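Local atomic coordinates of spike protein P1 (Pseudoalteromonas phage pm2, PDB entry 2VVE), a protein that forms the spikes at the fivefold vertices of the phage capsid and binds the host receptor through its C-terminal part. Residues Gln5-Arg10 and Ser32-Ser37; Ser94-Tyr99 and Gly141-Gly146. One frame throughout, in Å; residues are numbered along the deposited sequence.

Interaction 1. Residues Gln5-Arg10 and Ser32-Ser37; sequences QTTKSR and SRNRAS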
ATOM      1  N   GLN A   5     -25.226 -31.382   5.527  1.00 31.78           N
ATOM      2  CA  GLN A   5     -24.606 -31.357   4.200  1.00 31.57           C
ATOM      3  C   GLN A   5     -24.514 -29.926   3.649  1.00 25.29           C
ATOM      4  O   GLN A   5     -25.407 -29.105   3.871  1.00 27.25           O
ATOM      5  CB  GLN A   5     -25.385 -32.246   3.234  1.00 30.74           C
ATOM      6  N   THR A   6     -23.428 -29.633   2.936  1.00 26.29           N
ATOM      7  CA  THR A   6     -23.245 -28.313   2.312  1.00 18.08           C
ATOM      8  C   THR A   6     -24.245 -28.156   1.171  1.00 17.65           C
ATOM      9  O   THR A   6     -24.506 -29.105   0.428  1.00 23.21           O
ATOM     10  CB  THR A   6     -21.828 -28.139   1.726  1.00 23.37           C
ATOM     11  OG1 THR A   6     -21.517 -29.261   0.887  1.00 23.37           O
ATOM     12  CG2 THR A   6     -20.781 -28.019   2.833  1.00 26.73           C
ATOM     13  N   THR A   7     -24.798 -26.952   1.035  1.00 20.33           N
ATOM     14  CA  THR A   7     -25.728 -26.645  -0.061  1.00 17.62           C
ATOM     15  C   THR A   7     -25.299 -25.377  -0.809  1.00 14.75           C
ATOM     16  O   THR A   7     -24.540 -24.551  -0.284  1.00 15.62           O
ATOM     17  CB  THR A   7     -27.172 -26.445   0.458  1.00 21.61           C
ATOM     18  OG1 THR A   7     -27.150 -25.544   1.568  1.00 26.77           O
ATOM     19  CG2 THR A   7     -27.803 -27.782   0.880  1.00 30.79           C
ATOM     20  N   LYS A   8     -25.770 -25.239  -2.046  1.00 14.22           N
ATOM     21  CA  LYS A   8     -25.465 -24.068  -2.866  1.00 18.34           C
ATOM     22  C   LYS A   8     -26.245 -22.853  -2.361  1.00 16.31           C
ATOM     23  O   LYS A   8     -27.351 -22.995  -1.818  1.00 20.28           O
ATOM     24  CB  LYS A   8     -25.789 -24.343  -4.338  1.00 24.41           C
ATOM     25  CG  LYS A   8     -24.991 -25.510  -4.932  1.00 28.31           C
ATOM     26  CD  LYS A   8     -25.418 -25.834  -6.366  1.00 33.11           C
ATOM     27  CE  LYS A   8     -24.322 -26.604  -7.098  1.00 38.96           C
ATOM     28  NZ  LYS A   8     -24.836 -27.330  -8.295  1.00 41.52           N
ATOM     29  N   SER A   9     -25.665 -21.667  -2.534  1.00 13.75           N
ATOM     30  CA  SER A   9     -26.327 -20.416  -2.184  1.00 15.81           C
ATOM     31  C   SER A   9     -26.988 -19.843  -3.433  1.00 17.42           C
ATOM     32  O   SER A   9     -26.338 -19.667  -4.460  1.00 17.29           O
ATOM     33  CB  SER A   9     -25.323 -19.393  -1.650  1.00 18.58           C
ATOM     34  OG  SER A   9     -24.872 -19.712  -0.340  1.00 18.58           O
ATOM     35  N   ARG A  10     -28.272 -19.530  -3.336  1.00 16.26           N
ATOM     36  CA  ARG A  10     -28.982 -18.887  -4.436  1.00 15.49           C
ATOM     37  C   ARG A  10     -28.954 -17.361  -4.301  1.00 18.62           C
ATOM     38  O   ARG A  10     -28.716 -16.648  -5.282  1.00 23.60           O
ATOM     39  CB  ARG A  10     -30.441 -19.363  -4.484  1.00 23.17           C
ATOM     40  CG  ARG A  10     -31.198 -18.872  -5.711  1.00 24.94           C
ATOM     41  CD  ARG A  10     -32.708 -18.886  -5.514  1.00 36.09           C
ATOM     42  NE  ARG A  10     -33.375 -18.341  -6.698  1.00 56.91           N
ATOM     43  CZ  ARG A  10     -34.673 -18.062  -6.788  1.00 67.41           C
ATOM     44  NH1 ARG A  10     -35.486 -18.271  -5.759  1.00 82.77           N
ATOM     45  NH2 ARG A  10     -35.160 -17.569  -7.919  1.00 65.98           N
ATOM     46  N   SER A  32     -29.630 -20.958   7.107  1.00 19.44           N
ATOM     47  CA  SER A  32     -29.629 -20.670   5.670  1.00 22.48           C
ATOM     48  C   SER A  32     -28.295 -20.093   5.191  1.00 21.25           C
ATOM     49  O   SER A  32     -27.947 -20.219   4.007  1.00 18.67           O
ATOM     50  CB  SER A  32     -30.824 -19.789   5.264  1.00 25.59           C
ATOM     51  OG  SER A  32     -30.802 -18.510   5.890  1.00 28.30           O
ATOM     52  N   ARG A  33     -27.529 -19.502   6.112  1.00 12.71           N
ATOM     53  CA  ARG A  33     -26.317 -18.770   5.727  1.00 11.62           C
ATOM     54  C   ARG A  33     -25.128 -19.687   5.409  1.00 17.73           C
ATOM     55  O   ARG A  33     -24.759 -20.545   6.209  1.00 13.72           O
ATOM     56  CB  ARG A  33     -25.934 -17.742   6.795  1.00 12.99           C
ATOM     57  CG  ARG A  33     -24.835 -16.790   6.335  1.00 10.35           C
ATOM     58  CD  ARG A  33     -24.471 -15.811   7.456  1.00 13.43           C
ATOM     59  NE  ARG A  33     -23.660 -16.468   8.485  1.00 13.96           N
ATOM     60  CZ  ARG A  33     -24.038 -16.664   9.745  1.00 11.88           C
ATOM     61  NH1 ARG A  33     -25.225 -16.243  10.186  1.00 16.63           N
ATOM     62  NH2 ARG A  33     -23.214 -17.274  10.577  1.00 16.65           N
ATOM     63  N   ASN A  34     -24.532 -19.482   4.239  1.00 11.23           N
ATOM     64  CA  ASN A  34     -23.347 -20.229   3.827  1.00 14.49           C
ATOM     65  C   ASN A  34     -22.053 -19.432   3.839  1.00 15.64           C
ATOM     66  O   ASN A  34     -20.959 -19.999   3.976  1.00 13.41           O
ATOM     67  CB  ASN A  34     -23.555 -20.781   2.419  1.00 14.79           C
ATOM     68  CG  ASN A  34     -24.590 -21.852   2.381  1.00 17.22           C
ATOM     69  OD1 ASN A  34     -24.704 -22.662   3.320  1.00 17.99           O
ATOM     70  ND2 ASN A  34     -25.381 -21.872   1.305  1.00 20.10           N
ATOM     71  N   ARG A  35     -22.167 -18.123   3.645  1.00 10.70           N
ATOM     72  CA  ARG A  35     -20.983 -17.289   3.507  1.00 10.67           C
ATOM     73  C   ARG A  35     -21.315 -15.834   3.801  1.00 11.76           C
ATOM     74  O   ARG A  35     -22.410 -15.356   3.480  1.00 13.61           O
ATOM     75  CB  ARG A  35     -20.405 -17.453   2.087  1.00 11.85           C
ATOM     76  CG  ARG A  35     -19.207 -16.554   1.783  1.00 15.84           C
ATOM     77  CD  ARG A  35     -18.637 -16.832   0.389  1.00 23.85           C
ATOM     78  NE  ARG A  35     -17.432 -16.044   0.164  1.00 26.71           N
ATOM     79  CZ  ARG A  35     -17.374 -14.883  -0.485  1.00 16.06           C
ATOM     80  NH1 ARG A  35     -16.205 -14.278  -0.598  1.00 15.70           N
ATOM     81  NH2 ARG A  35     -18.460 -14.331  -1.025  1.00 20.95           N
ATOM     82  N   ALA A  36     -20.369 -15.148   4.439  1.00  7.97           N
ATOM     83  CA  ALA A  36     -20.429 -13.702   4.616  1.00 10.49           C
ATOM     84  C   ALA A  36     -19.062 -13.101   4.258  1.00 12.80           C
ATOM     85  O   ALA A  36     -18.034 -13.566   4.745  1.00 13.08           O
ATOM     86  CB  ALA A  36     -20.825 -13.352   6.044  1.00 13.01           C
ATOM     87  N   SER A  37     -19.053 -12.103   3.378  1.00  7.96           N
ATOM     88  CA  SER A  37     -17.839 -11.309   3.139  1.00  6.18           C
ATOM     89  C   SER A  37     -18.015  -9.962   3.831  1.00 12.27           C
ATOM     90  O   SER A  37     -18.972  -9.241   3.562  1.00 11.87           O
ATOM     91  CB  SER A  37     -17.561 -11.134   1.635  1.00  8.65           C
ATOM     92  OG  SER A  37     -16.187 -10.804   1.363  1.00 11.29           O
TER
HETATM   93  O   HOH W   1     -23.068 -24.896   2.692  1.00 32.05           O
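Asn34 ND2 gives one N-H to the hydroxyl oxygen of Ser9, with ND2 and OG 2.8 Å apart and an N-H...O angle of 164°. Ser9 OG lies within 5° of the amide plane. The same ND2 is also hydrogen-bonded to the side-chain hydroxyl of Thr254, so two hydroxyls hold the amide nitrogen; Thr254 takes part in hydrogen bonds to Thr7 OG1 and Lys8 O as well. The other end of the amide works through water: water 1 donates to Asn34 OD1 over 2.8 Å and accepts from the backbone N of Thr7 over 3.2 Å. The contacts at both ends are consistent with the amide's modelled orientation. Ser9 turns its OG to the side away from its carbonyl carbon (chi1 -73°), and OG also passes 3.2 Å from Asn34 CB. The side chains of Thr7 and Asn34 run nearly perpendicular without bonding. Lys8 and Ser9 form backbone hydrogen bonds to the second subunit, so this N-terminal segment is held from both its own chain and a neighbouring copy. Asn34 and Arg35 both face Glu252 on the neighbouring strand 245-253, forming a classic beta bulge in the antiparallel sheet of a jelly-roll domain.

Interaction 2. Residues Ser94-Tyr99 and Gly141-Gly146; sequences SARAKY and GVDGLG
A bend at chi3 (56°) turns the otherwise extended side chain of Arg96 so that its guanidinium presents NH1 and NH2 to Asp143, whose own CG stands anti to its carbonyl carbon (chi1 -65°). The two side chains reach toward each other from their loops and close a bidentate, end-on salt bridge. Arg96 NH1 reaches Asp143 OD1 at 2.9 Å and Arg96 NH2 reaches Asp143 OD2 at 2.8 Å, both bonds nearly straight. Each oxygen lies close to the guanidinium plane, but the carboxylate is tilted, its plane 42° from that of the guanidinium, and both nitrogens meet their oxygens from above the carboxylate plane. Val142 adds a nonpolar touch: its CG1 sits over one guanidinium face, toward the rim, 3.5 Å from Arg96 NH1. Two further groups fix the pair. Arg96 NE is hydrogen-bonded to the carbonyl O of Ser227, and Asp143 OD2 to NE2 of His221, whose ND1 bonds Tyr99 OH, so this imidazole ties both segments together. Within 141-146 the backbone turns back on itself, with Leu145 N bonding Val142 O at 3.0 Å. The contact lies at the surface of the part that probably binds the receptor, joining the loop that follows strand 88-91 to the loop between strands 129-137 and 151-160; Leu145 packs on helix 213-219, while the side chain of Arg96 touches Thr230 of strand 229-236.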
ATOM      1  N   SER A  94      -9.544  21.414  28.951  1.00 20.70           N
ATOM      2  CA  SER A  94      -9.365  22.119  30.211  1.00 23.73           C
ATOM      3  C   SER A  94      -9.028  23.590  29.951  1.00 26.23           C
ATOM      4  O   SER A  94      -9.253  24.437  30.815  1.00 25.18           O
ATOM      5  CB  SER A  94      -8.280  21.458  31.064  1.00 26.40           C
ATOM      6  OG  SER A  94      -7.036  21.459  30.396  1.00 26.40           O
ATOM      7  N   ALA A  95      -8.505  23.885  28.757  1.00 18.07           N
ATOM      8  CA  ALA A  95      -8.154  25.251  28.368  1.00 23.87           C
ATOM      9  C   ALA A  95      -9.389  26.058  28.010  1.00 21.23           C
ATOM     10  O   ALA A  95     -10.298  25.550  27.354  1.00 20.23           O
ATOM     11  CB  ALA A  95      -7.194  25.238  27.197  1.00 25.56           C
ATOM     12  N   ARG A  96      -9.408  27.320  28.430  1.00 14.92           N
ATOM     13  CA  ARG A  96     -10.500  28.228  28.069  1.00 13.83           C
ATOM     14  C   ARG A  96     -10.577  28.379  26.549  1.00 10.21           C
ATOM     15  O   ARG A  96      -9.543  28.490  25.877  1.00 14.05           O
ATOM     16  CB  ARG A  96     -10.269  29.590  28.711  1.00 18.04           C
ATOM     17  CG  ARG A  96     -10.369  29.569  30.245  1.00 19.51           C
ATOM     18  CD  ARG A  96      -9.543  30.666  30.900  1.00 25.19           C
ATOM     19  NE  ARG A  96      -9.908  31.995  30.414  1.00 21.22           N
ATOM     20  CZ  ARG A  96      -9.335  33.134  30.799  1.00 29.00           C
ATOM     21  NH1 ARG A  96      -8.356  33.142  31.709  1.00 24.65           N
ATOM     22  NH2 ARG A  96      -9.750  34.274  30.278  1.00 21.24           N
ATOM     23  N   ALA A  97     -11.799  28.415  26.021  1.00 14.76           N
ATOM     24  CA  ALA A  97     -12.011  28.545  24.581  1.00 13.66           C
ATOM     25  C   ALA A  97     -11.734  29.987  24.151  1.00 15.31           C
ATOM     26  O   ALA A  97     -11.922  30.920  24.936  1.00 14.47           O
ATOM     27  CB  ALA A  97     -13.432  28.169  24.228  1.00 14.53           C
ATOM     28  N   LYS A  98     -11.309  30.170  22.904  1.00 16.50           N
ATOM     29  CA  LYS A  98     -11.050  31.526  22.400  1.00 15.81           C
ATOM     30  C   LYS A  98     -12.286  32.252  21.871  1.00 14.47           C
ATOM     31  O   LYS A  98     -13.230  31.624  21.364  1.00 15.28           O
ATOM     32  CB  LYS A  98      -9.925  31.526  21.358  1.00 15.86           C
ATOM     33  CG  LYS A  98      -8.605  31.036  21.955  1.00 18.87           C
ATOM     34  CD  LYS A  98      -7.503  30.839  20.946  1.00 23.45           C
ATOM     35  CE  LYS A  98      -6.224  30.486  21.697  1.00 23.46           C
ATOM     36  NZ  LYS A  98      -5.022  30.342  20.833  1.00 22.73           N
ATOM     37  N   TYR A  99     -12.283  33.581  22.015  1.00 12.98           N
ATOM     38  CA  TYR A  99     -13.209  34.423  21.272  1.00 14.64           C
ATOM     39  C   TYR A  99     -12.935  34.297  19.775  1.00 16.62           C
ATOM     40  O   TYR A  99     -11.793  34.465  19.327  1.00 15.63           O
ATOM     41  CB  TYR A  99     -13.053  35.896  21.648  1.00 12.53           C
ATOM     42  CG  TYR A  99     -13.325  36.256  23.090  1.00 21.85           C
ATOM     43  CD1 TYR A  99     -14.630  36.336  23.572  1.00 16.48           C
ATOM     44  CD2 TYR A  99     -12.278  36.576  23.957  1.00 20.78           C
ATOM     45  CE1 TYR A  99     -14.888  36.708  24.898  1.00 17.54           C
ATOM     46  CE2 TYR A  99     -12.521  36.945  25.285  1.00 20.31           C
ATOM     47  CZ  TYR A  99     -13.825  37.010  25.747  1.00 19.87           C
ATOM     48  OH  TYR A  99     -14.087  37.366  27.045  1.00 20.51           O
ATOM     49  N   GLY A 141     -13.548  36.977  39.003  1.00 29.83           N
ATOM     50  CA  GLY A 141     -12.115  37.047  39.287  1.00 28.71           C
ATOM     51  C   GLY A 141     -11.188  36.554  38.183  1.00 26.23           C
ATOM     52  O   GLY A 141      -9.967  36.576  38.347  1.00 31.23           O
ATOM     53  N   VAL A 142     -11.748  36.116  37.057  1.00 25.46           N
ATOM     54  CA  VAL A 142     -10.940  35.557  35.977  1.00 17.65           C
ATOM     55  C   VAL A 142     -10.246  36.677  35.208  1.00 25.28           C
ATOM     56  O   VAL A 142     -10.901  37.613  34.746  1.00 24.30           O
ATOM     57  CB  VAL A 142     -11.764  34.639  35.035  1.00 22.86           C
ATOM     58  CG1 VAL A 142     -10.885  34.074  33.924  1.00 20.71           C
ATOM     59  CG2 VAL A 142     -12.397  33.498  35.833  1.00 24.27           C
ATOM     60  N   ASP A 143      -8.917  36.570  35.093  1.00 27.00           N
ATOM     61  CA  ASP A 143      -8.068  37.633  34.527  1.00 28.53           C
ATOM     62  C   ASP A 143      -8.210  38.936  35.330  1.00 25.81           C
ATOM     63  O   ASP A 143      -7.822  40.018  34.874  1.00 33.89           O
ATOM     64  CB  ASP A 143      -8.379  37.859  33.036  1.00 24.54           C
ATOM     65  CG  ASP A 143      -8.042  36.650  32.170  1.00 31.05           C
ATOM     66  OD1 ASP A 143      -7.383  35.699  32.660  1.00 25.36           O
ATOM     67  OD2 ASP A 143      -8.442  36.655  30.985  1.00 25.37           O
ATOM     68  N   GLY A 144      -8.768  38.817  36.534  1.00 25.80           N
ATOM     69  CA  GLY A 144      -8.972  39.962  37.418  1.00 26.17           C
ATOM     70  C   GLY A 144     -10.283  40.699  37.220  1.00 29.33           C
ATOM     71  O   GLY A 144     -10.458  41.792  37.753  1.00 33.10           O
ATOM     72  N   LEU A 145     -11.206  40.103  36.458  1.00 27.93           N
ATOM     73  CA  LEU A 145     -12.532  40.682  36.240  1.00 33.67           C
ATOM     74  C   LEU A 145     -13.291  40.805  37.562  1.00 37.42           C
ATOM     75  O   LEU A 145     -13.196  39.924  38.422  1.00 37.92           O
ATOM     76  CB  LEU A 145     -13.338  39.820  35.256  1.00 31.56           C
ATOM     77  CG  LEU A 145     -14.610  40.417  34.644  1.00 25.33           C
ATOM     78  CD1 LEU A 145     -14.303  41.173  33.352  1.00 33.98           C
ATOM     79  CD2 LEU A 145     -15.638  39.312  34.387  1.00 26.29           C
ATOM     80  N   GLY A 146     -14.032  41.902  37.717  1.00 30.91           N
ATOM     81  CA  GLY A 146     -14.912  42.105  38.873  1.00 33.43           C
ATOM     82  C   GLY A 146     -15.841  40.926  39.129  1.00 37.50           C
ATOM     83  O   GLY A 146     -16.286  40.257  38.190  1.00 34.38           O
TER

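The two contacts lie on opposite sides of the chain's centre, with their own centres 63 Å apart and their nearest atoms about 41 Å apart, so neither touches the other. Both segments of interaction 1 precede those of interaction 2 in the sequence. Interaction 1 belongs to the end where chain termini and neighbouring subunits meet. Interaction 2 is touched by no other protein chain of the assembly and lies in the other half of the elongated molecule, nearer the bound calcium ion. The side chain of Val142 is about 14 Å from that ion, which Ser150, Asp212 and Asp214 bind.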